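PDB 3K11: putative glycosyl hydrolase from Bacteroides thetaiotaomicron VPI-5482, which is of unknown substrate specificity but probably hydrolyses glycosidic bonds of carbohydrates. Local coordinates for residues L278-P283 with I340-I345; P209-M214 with A227-Q232; K45-R50 with T104-N109. All blocks are in the same frame, centred on the assembly; numbering follows the deposited sequence. Where two conformers were deposited one is given.

Interaction 1 (L278-P283 with I340-I345); sequences LLDVLP and INKGWI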
loop_
_atom_site.group_PDB
_atom_site.type_symbol
_atom_site.label_atom_id
_atom_site.label_comp_id
_atom_site.label_asym_id
_atom_site.label_seq_id
_atom_site.Cartn_x
_atom_site.Cartn_y
_atom_site.Cartn_z
ATOM N N LEU A 278 25.483 14.931 10.606
ATOM C CA LEU A 278 26.230 14.298 11.698
ATOM C C LEU A 278 27.350 13.424 11.175
ATOM O O LEU A 278 28.478 13.510 11.644
ATOM C CB LEU A 278 25.270 13.502 12.593
ATOM C CG LEU A 278 25.846 12.795 13.811
ATOM C CD1 LEU A 278 26.624 13.764 14.666
ATOM C CD2 LEU A 278 24.727 12.081 14.621
ATOM N N LEU A 279 27.052 12.606 10.169
ATOM C CA LEU A 279 28.082 11.774 9.565
ATOM C C LEU A 279 29.189 12.570 8.815
ATOM O O LEU A 279 30.335 12.095 8.651
ATOM C CB LEU A 279 27.445 10.668 8.720
ATOM C CG LEU A 279 26.715 9.583 9.474
ATOM C CD1 LEU A 279 25.859 8.825 8.514
ATOM C CD2 LEU A 279 27.667 8.654 10.269
ATOM N N ASP A 280 28.868 13.799 8.388
ATOM C CA ASP A 280 29.889 14.690 7.849
ATOM C C ASP A 280 30.887 15.102 8.910
ATOM O O ASP A 280 32.010 15.454 8.597
ATOM C CB ASP A 280 29.242 15.966 7.298
ATOM C CG ASP A 280 28.580 15.768 5.928
ATOM O OD1 ASP A 280 28.834 14.743 5.231
ATOM O OD2 ASP A 280 27.813 16.699 5.523
ATOM N N VAL A 281 30.485 15.100 10.176
ATOM C CA VAL A 281 31.349 15.623 11.263
ATOM C C VAL A 281 32.060 14.514 12.044
ATOM O O VAL A 281 33.226 14.645 12.422
ATOM C CB VAL A 281 30.511 16.477 12.219
ATOM C CG1 VAL A 281 31.316 16.922 13.404
ATOM C CG2 VAL A 281 29.930 17.727 11.498
ATOM N N LEU A 282 31.366 13.413 12.319
ATOM C CA LEU A 282 31.945 12.367 13.149
ATOM C C LEU A 282 33.218 11.807 12.549
ATOM O O LEU A 282 33.228 11.450 11.378
ATOM C CB LEU A 282 31.006 11.156 13.316
ATOM C CG LEU A 282 29.713 11.359 14.104
ATOM C CD1 LEU A 282 28.942 10.042 14.182
ATOM C CD2 LEU A 282 30.002 11.977 15.539
ATOM N N PRO A 283 34.251 11.645 13.376
ATOM C CA PRO A 283 35.436 10.884 12.974
ATOM C C PRO A 283 35.020 9.525 12.489
ATOM O O PRO A 283 34.061 8.974 13.002
ATOM C CB PRO A 283 36.229 10.769 14.272
ATOM C CG PRO A 283 35.837 11.975 15.054
ATOM C CD PRO A 283 34.390 12.221 14.728
ATOM N N ILE A 340 26.132 8.758 -1.748
ATOM C CA ILE A 340 26.888 8.087 -2.806
ATOM C C ILE A 340 28.264 8.722 -2.936
ATOM O O ILE A 340 29.295 7.995 -2.973
ATOM C CB ILE A 340 26.183 8.151 -4.192
ATOM C CG1 ILE A 340 24.854 7.366 -4.170
ATOM C CG2 ILE A 340 27.107 7.557 -5.281
ATOM C CD1 ILE A 340 23.844 7.752 -5.326
ATOM N N ASN A 341 28.284 10.053 -2.981
ATOM C CA ASN A 341 29.546 10.793 -3.088
ATOM C C ASN A 341 30.476 10.481 -1.931
ATOM O O ASN A 341 31.702 10.420 -2.128
ATOM C CB ASN A 341 29.294 12.295 -3.155
ATOM C CG ASN A 341 28.651 12.734 -4.469
ATOM O OD1 ASN A 341 28.832 12.081 -5.506
ATOM N ND2 ASN A 341 27.991 13.887 -4.442
ATOM N N LYS A 342 29.918 10.306 -0.731
ATOM C CA LYS A 342 30.719 10.003 0.472
ATOM C C LYS A 342 31.127 8.564 0.616
ATOM O O LYS A 342 31.921 8.254 1.474
ATOM C CB LYS A 342 29.976 10.437 1.754
ATOM C CG LYS A 342 29.755 11.906 1.850
ATOM C CD LYS A 342 31.025 12.707 2.255
ATOM C CE LYS A 342 31.284 12.679 3.719
ATOM N NZ LYS A 342 32.288 13.725 4.075
ATOM N N GLY A 343 30.604 7.680 -0.210
ATOM C CA GLY A 343 30.895 6.259 -0.127
ATOM C C GLY A 343 30.056 5.530 0.899
ATOM O O GLY A 343 30.407 4.420 1.261
ATOM N N TRP A 344 28.969 6.137 1.388
ATOM C CA TRP A 344 28.116 5.512 2.408
ATOM C C TRP A 344 27.097 4.525 1.854
ATOM O O TRP A 344 26.750 3.551 2.521
ATOM C CB TRP A 344 27.360 6.565 3.199
ATOM C CG TRP A 344 28.216 7.575 3.849
ATOM C CD1 TRP A 344 29.504 7.474 4.212
ATOM C CD2 TRP A 344 27.774 8.864 4.292
ATOM N NE1 TRP A 344 29.916 8.638 4.827
ATOM C CE2 TRP A 344 28.862 9.506 4.870
ATOM C CE3 TRP A 344 26.559 9.534 4.220
ATOM C CZ2 TRP A 344 28.765 10.773 5.398
ATOM C CZ3 TRP A 344 26.456 10.812 4.729
ATOM C CH2 TRP A 344 27.562 11.429 5.288
ATOM N N ILE A 345 26.627 4.765 0.635
ATOM C CA ILE A 345 25.675 3.878 -0.038
ATOM C C ILE A 345 26.096 3.652 -1.475
ATOM O O ILE A 345 26.943 4.334 -2.038
ATOM C CB ILE A 345 24.188 4.417 0.093
ATOM C CG1 ILE A 345 23.939 5.636 -0.825
ATOM C CG2 ILE A 345 23.795 4.658 1.571
ATOM C CD1 ILE A 345 22.508 6.255 -0.747
HETATM O O HOH W 1 32.427 12.091 6.770
HETATM O O HOH W 2 32.921 15.640 6.090
#
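The benzo end of the Trp-344 indole is pushed up against the end of helix 265-281, where its CH2 lies 3.5 Å from Leu-279 CB. Beyond that point of contact the leucine reaches over one face of the ring, its CD1 standing 4.3 Å above the indole plane and displaced toward the rim. Lys-342 CB takes the opposite face, 3.4 Å above the indole plane, so the indole is flanked on both faces, each time near its rim. From there the lysine chain bends, at chi2 (-77°) and chi3 (-81°), and crosses to Asp-280 at about a right angle, with CE 3.5 Å from Asp-280 OD1. The salt bridge that follows, Lys-342 NZ to Asp-280 OD1, is long at 3.8 Å. A water adds an indirect link, accepting from Lys-342 NZ at 2.9 Å and donating to the backbone O of Asp-280; a second water donates to Leu-279 O and takes a weak bond from the same ammonium. OD1 also has a hydrogen bond from His-338 NE2, and it nears Trp-344 CH2 obliquely, the carboxylate and ring planes 41° apart. Gly-343, with its positive phi, closes helix 326-342 in a Schellman motif, and the turn brings Trp-344 back toward helix 265-281. Were Trp-344 replaced by an alanine, a gap would probably open beside Leu-279 and the lysine stem would lose the ring it packs on. Around this pair, helix 289-304 closes in through Met-293, which touches both Leu-279 and Trp-344; helices 202-217 and 222-240 pack on Leu-278 and Val-281, and helix 400-416 lies against Ile-340 and Asn-341.

Interaction 2 (P209-M214 with A227-Q232); sequences PAVAQM and AEAVKQ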
loop_
_atom_site.group_PDB
_atom_site.type_symbol
_atom_site.label_atom_id
_atom_site.label_comp_id
_atom_site.label_asym_id
_atom_site.label_seq_id
_atom_site.Cartn_x
_atom_site.Cartn_y
_atom_site.Cartn_z
ATOM N N PRO A 209 22.550 19.190 14.015
ATOM C CA PRO A 209 23.652 19.762 13.224
ATOM C C PRO A 209 24.407 20.898 13.905
ATOM O O PRO A 209 25.639 20.985 13.781
ATOM C CB PRO A 209 22.961 20.217 11.932
ATOM C CG PRO A 209 21.797 19.233 11.800
ATOM C CD PRO A 209 21.303 19.203 13.239
ATOM N N ALA A 210 23.698 21.761 14.631
ATOM C CA ALA A 210 24.338 22.859 15.347
ATOM C C ALA A 210 25.327 22.327 16.388
ATOM O O ALA A 210 26.426 22.866 16.559
ATOM C CB ALA A 210 23.276 23.721 16.033
ATOM N N VAL A 211 24.879 21.316 17.136
ATOM C CA VAL A 211 25.724 20.698 18.158
ATOM C C VAL A 211 26.925 20.044 17.481
ATOM O O VAL A 211 28.048 20.237 17.915
ATOM C CB VAL A 211 24.927 19.718 19.061
ATOM C CG1 VAL A 211 25.869 19.067 20.110
ATOM C CG2 VAL A 211 23.742 20.444 19.756
ATOM N N ALA A 212 26.711 19.266 16.409
ATOM C CA ALA A 212 27.808 18.665 15.650
ATOM C C ALA A 212 28.818 19.720 15.133
ATOM O O ALA A 212 30.039 19.557 15.273
ATOM C CB ALA A 212 27.249 17.775 14.480
ATOM N N GLN A 213 28.321 20.819 14.578
ATOM C CA GLN A 213 29.216 21.865 14.090
ATOM C C GLN A 213 29.941 22.587 15.202
ATOM O O GLN A 213 31.116 22.955 15.042
ATOM C CB GLN A 213 28.451 22.849 13.186
ATOM C CG GLN A 213 28.134 22.256 11.794
ATOM C CD GLN A 213 29.348 22.036 10.953
ATOM O OE1 GLN A 213 30.318 22.776 11.039
ATOM N NE2 GLN A 213 29.324 20.999 10.122
HETATM N N MSE A 214 29.274 22.803 16.327
HETATM C CA MSE A 214 29.940 23.442 17.467
HETATM C C MSE A 214 31.112 22.615 17.951
HETATM O O MSE A 214 32.067 23.188 18.498
HETATM C CB MSE A 214 29.041 23.679 18.675
HETATM C CG MSE A 214 28.326 24.936 18.767
HETATM SE SE MSE A 214 29.224 26.583 18.463
HETATM C CE MSE A 214 29.671 27.207 20.129
ATOM N N ALA A 227 29.693 13.957 21.574
ATOM C CA ALA A 227 28.932 13.026 22.354
ATOM C C ALA A 227 27.496 13.456 22.479
ATOM O O ALA A 227 26.610 12.619 22.415
ATOM C CB ALA A 227 29.572 12.786 23.731
ATOM N N GLU A 228 27.248 14.755 22.685
ATOM C CA GLU A 228 25.857 15.237 22.817
ATOM C C GLU A 228 25.106 15.105 21.514
ATOM O O GLU A 228 23.945 14.684 21.513
ATOM C CB GLU A 228 25.835 16.671 23.312
ATOM C CG GLU A 228 24.425 17.237 23.589
ATOM C CD GLU A 228 23.689 16.516 24.707
ATOM O OE1 GLU A 228 24.325 15.758 25.488
ATOM O OE2 GLU A 228 22.468 16.732 24.813
ATOM N N ALA A 229 25.762 15.407 20.396
ATOM C CA ALA A 229 25.115 15.219 19.078
ATOM C C ALA A 229 24.667 13.777 18.851
ATOM O O ALA A 229 23.522 13.498 18.438
ATOM C CB ALA A 229 26.054 15.706 17.967
ATOM N N VAL A 230 25.560 12.838 19.156
ATOM C CA VAL A 230 25.229 11.408 19.058
ATOM C C VAL A 230 24.111 10.970 20.029
ATOM O O VAL A 230 23.196 10.219 19.671
ATOM C CB VAL A 230 26.497 10.541 19.216
ATOM C CG1 VAL A 230 26.163 9.038 19.331
ATOM C CG2 VAL A 230 27.422 10.774 17.975
ATOM N N LYS A 231 24.203 11.435 21.258
ATOM C CA LYS A 231 23.212 11.114 22.276
ATOM C C LYS A 231 21.837 11.568 21.838
ATOM O O LYS A 231 20.862 10.837 21.940
ATOM C CB LYS A 231 23.603 11.833 23.574
ATOM C CG LYS A 231 22.694 11.509 24.762
ATOM C CD LYS A 231 23.036 12.318 26.019
ATOM C CE LYS A 231 21.961 12.049 27.162
ATOM N NZ LYS A 231 21.882 13.163 28.118
ATOM N N GLN A 232 21.732 12.805 21.356
ATOM C CA GLN A 232 20.455 13.266 20.796
ATOM C C GLN A 232 20.003 12.365 19.683
ATOM O O GLN A 232 18.852 11.909 19.636
ATOM C CB GLN A 232 20.621 14.679 20.212
ATOM C CG GLN A 232 20.832 15.755 21.273
ATOM C CD GLN A 232 19.638 16.015 22.160
ATOM O OE1 GLN A 232 18.510 15.823 21.758
ATOM N NE2 GLN A 232 19.908 16.494 23.376
#
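Val-211 and Ala-212 of helix 202-217 pack on Glu-228 and Ala-229 of helix 222-240, in a buried contact of valine and alanine methyls with the stem of a glutamate. Helix 202-217 is kinked as it enters the contact, since the backbone N of Pro-209 and of Ala-210 makes no bond to the preceding turn. Regular bonding is resumed further on, where Gln-213 N reaches Pro-209 O at 2.8 Å. Val-211 is directed toward the partner helix. With CG1 anti to the backbone N (chi1 179°), that methyl is the branch that reaches across, coming 3.7 Å from Ala-229 N and 4.0 Å from Ala-229 CB. The same CG1 also lies 4.0 Å from Glu-228 CB. Glu-228 gives only its stem to Val-211, for its chain bends at chi2 and leads the carboxylate away. There OE2 accepts from Gln-232 NE2 at 2.9 Å, the donor lying out of the carboxylate plane on the anti side, and also pairs with Arg-183 in a salt bridge. The Gln-232 amide is gripped further by Gly-187 O and Phe-189 N. These helices follow one another in the chain and run antiparallel, their N-to-C directions 158° apart, as a helical hairpin; this suits the alpha/alpha barrel expected of glycosyl hydrolase family 88. At Ala-212 the backbones come nearest: Ala-229 CB sits 3.9 Å from Ala-212 N and 4.2 Å from Ala-212 CB. The small alanines are consistent with the close approach of the local axes, 8.4 Å. Next along, Gln-213 turns to Ile-155 and Lys-156, and Met-214, present as selenomethionine, packs on Ile-170 and Phe-174 of helix 167-180.

Interaction 3 (K45-R50 with T104-N109); sequences KETPAR and TDYVQN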
loop_
_atom_site.group_PDB
_atom_site.type_symbol
_atom_site.label_atom_id
_atom_site.label_comp_id
_atom_site.label_asym_id
_atom_site.label_seq_id
_atom_site.Cartn_x
_atom_site.Cartn_y
_atom_site.Cartn_z
ATOM N N LYS A 45 16.990 38.271 -5.415
ATOM C CA LYS A 45 16.144 39.492 -5.483
ATOM C C LYS A 45 14.985 39.524 -4.481
ATOM O O LYS A 45 14.433 40.584 -4.226
ATOM C CB LYS A 45 15.672 39.864 -6.917
ATOM C CG LYS A 45 15.174 38.771 -7.905
ATOM C CD LYS A 45 13.799 38.168 -7.580
ATOM C CE LYS A 45 12.682 39.123 -7.842
ATOM N NZ LYS A 45 11.252 38.706 -7.751
ATOM N N GLU A 46 14.636 38.379 -3.915
ATOM C CA GLU A 46 13.579 38.277 -2.913
ATOM C C GLU A 46 14.023 38.194 -1.474
ATOM O O GLU A 46 13.210 37.888 -0.577
ATOM C CB GLU A 46 12.735 37.042 -3.242
ATOM C CG GLU A 46 11.906 37.217 -4.490
ATOM C CD GLU A 46 10.848 38.308 -4.328
ATOM O OE1 GLU A 46 10.610 38.803 -3.200
ATOM O OE2 GLU A 46 10.265 38.667 -5.336
ATOM N N THR A 47 15.317 38.377 -1.238
ATOM C CA THR A 47 15.874 38.365 0.102
ATOM C C THR A 47 16.773 39.585 0.304
ATOM O O THR A 47 17.958 39.448 0.621
ATOM C CB THR A 47 16.621 37.044 0.377
ATOM O OG1 THR A 47 17.583 36.769 -0.664
ATOM C CG2 THR A 47 15.589 35.873 0.506
ATOM N N PRO A 48 16.190 40.787 0.212
ATOM C CA PRO A 48 16.990 42.010 0.306
ATOM C C PRO A 48 17.682 42.167 1.659
ATOM O O PRO A 48 17.092 41.933 2.677
ATOM C CB PRO A 48 15.969 43.124 0.077
ATOM C CG PRO A 48 14.640 42.542 0.477
ATOM C CD PRO A 48 14.753 41.097 0.041
ATOM N N ALA A 49 18.934 42.578 1.638
ATOM C CA ALA A 49 19.686 42.795 2.860
ATOM C C ALA A 49 19.740 44.282 3.139
ATOM O O ALA A 49 20.781 44.907 2.966
ATOM C CB ALA A 49 21.105 42.181 2.724
ATOM N N ARG A 50 18.613 44.868 3.541
ATOM C CA ARG A 50 18.555 46.294 3.857
ATOM C C ARG A 50 17.600 46.527 4.986
ATOM O O ARG A 50 16.684 45.724 5.207
ATOM C CB ARG A 50 17.968 47.126 2.703
ATOM C CG ARG A 50 18.433 46.771 1.353
ATOM C CD ARG A 50 17.947 47.764 0.306
ATOM N NE ARG A 50 18.642 47.481 -0.932
ATOM C CZ ARG A 50 18.267 46.581 -1.821
ATOM N NH1 ARG A 50 17.141 45.895 -1.681
ATOM N NH2 ARG A 50 18.990 46.422 -2.919
ATOM N N THR A 104 28.568 31.655 -2.416
ATOM C CA THR A 104 29.084 32.019 -1.099
ATOM C C THR A 104 29.089 33.540 -0.903
ATOM O O THR A 104 28.923 34.008 0.234
ATOM C CB THR A 104 30.433 31.405 -0.780
ATOM O OG1 THR A 104 31.230 31.377 -1.953
ATOM C CG2 THR A 104 30.261 29.975 -0.203
ATOM N N ASP A 105 29.228 34.318 -1.976
ATOM C CA ASP A 105 29.122 35.786 -1.852
ATOM C C ASP A 105 27.768 36.166 -1.256
ATOM O O ASP A 105 27.660 37.094 -0.443
ATOM C CB ASP A 105 29.213 36.478 -3.198
ATOM C CG ASP A 105 30.629 36.468 -3.797
ATOM O OD1 ASP A 105 31.589 36.064 -3.101
ATOM O OD2 ASP A 105 30.739 36.847 -4.989
ATOM N N TYR A 106 26.726 35.466 -1.683
ATOM C CA TYR A 106 25.390 35.690 -1.150
ATOM C C TYR A 106 25.329 35.462 0.346
ATOM O O TYR A 106 24.738 36.238 1.079
ATOM C CB TYR A 106 24.401 34.741 -1.857
ATOM C CG TYR A 106 22.995 34.784 -1.332
ATOM C CD1 TYR A 106 22.598 33.946 -0.288
ATOM C CD2 TYR A 106 22.038 35.620 -1.894
ATOM C CE1 TYR A 106 21.307 33.959 0.192
ATOM C CE2 TYR A 106 20.717 35.637 -1.406
ATOM C CZ TYR A 106 20.380 34.798 -0.353
ATOM O OH TYR A 106 19.122 34.780 0.165
ATOM N N VAL A 107 25.895 34.346 0.798
ATOM C CA VAL A 107 25.846 33.984 2.201
ATOM C C VAL A 107 26.694 34.957 2.993
ATOM O O VAL A 107 26.298 35.437 4.050
ATOM C CB VAL A 107 26.299 32.529 2.435
ATOM C CG1 VAL A 107 26.101 32.161 3.896
ATOM C CG2 VAL A 107 25.459 31.529 1.526
ATOM N N GLN A 108 27.891 35.234 2.489
ATOM C CA GLN A 108 28.746 36.259 3.104
ATOM C C GLN A 108 27.978 37.566 3.312
ATOM O O GLN A 108 27.969 38.143 4.398
ATOM C CB GLN A 108 29.970 36.512 2.219
ATOM C CG GLN A 108 31.029 35.402 2.224
ATOM C CD GLN A 108 31.955 35.472 3.422
ATOM O OE1 GLN A 108 31.893 36.425 4.193
ATOM N NE2 GLN A 108 32.830 34.484 3.569
ATOM N N ASN A 109 27.324 38.025 2.256
ATOM C CA ASN A 109 26.638 39.287 2.293
ATOM C C ASN A 109 25.522 39.308 3.326
ATOM O O ASN A 109 25.437 40.241 4.122
ATOM C CB ASN A 109 26.106 39.615 0.917
ATOM C CG ASN A 109 25.285 40.860 0.901
ATOM O OD1 ASN A 109 24.060 40.805 0.989
ATOM N ND2 ASN A 109 25.949 42.012 0.804
#
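Tyr-106 reaches from helix 101-128 to the loop after helix 29-45 and donates its phenol OH to Thr-47 OG1 at 2.6 Å, a short hydrogen bond. The threonine oxygen comes at the edge of the ring and in its plane, 3.4 Å from Tyr-106 CE2, while the two side chains cross at about a right angle. CG of the tyrosine stands anti to its backbone N (chi1 175°), which carries the ring away from its own helix and across to the loop. Thr-47 has OG1 between its backbone N and carbonyl carbon (chi1 52°), which turns the hydroxyl to meet both Tyr-106 OH and Ile-43 O, the latter in the last turn of helix 29-45. Since Tyr-106 OH in turn receives Trp-84 NE1, a chain of hydrogen bonds runs from the indole through both hydroxyls to a helix carbonyl, so each hydroxyl has two hydrogen-bond partners. One further polar tie is made by the loop backbone, with Thr-47 O taking a bond from Arg-110 NE; Ala-49 packs on the same Arg-110 and on Phe-113. The contact thus fastens the passage from helix 29-45 to strand 51-53 onto the flank of the long helix 101-128, in a protein whose family is expected to fold as an alpha/alpha barrel. The remaining contacts are van der Waals. Beside the bond, Thr-47 CG2 lies 3.7 Å from Tyr-106 OH. One helical turn further along, Asn-109 swings its amide toward the loop, and its OD1 rests 3.7 Å from the methyl CB of Ala-49, a plain touch.

Interactions 1 and 2 are neighbours, their centres 15 Å apart, and they share a packed seam: helix 265-281 turns Leu-279 and Asp-280 to Trp-344 and Lys-342, while Leu-278 and Val-281 of the helix, and Leu-282 just after it, face the hairpin of interaction 2. Leu-278 CD1 lies 3.9 Å from Ala-229 CB, and Val-281 CG1 is 3.5 Å from Ala-212 O; Leu-282 CD2 meets Val-230 CG2 at 3.7 Å. Interaction 3 stands apart, its nearest atoms about 13 Å from interaction 2 and about 15 Å from interaction 1. A 1,2-ethanediol molecule, probably from the crystallisation liquor, lies about 5 Å from the Lys-342 side chain in interaction 1.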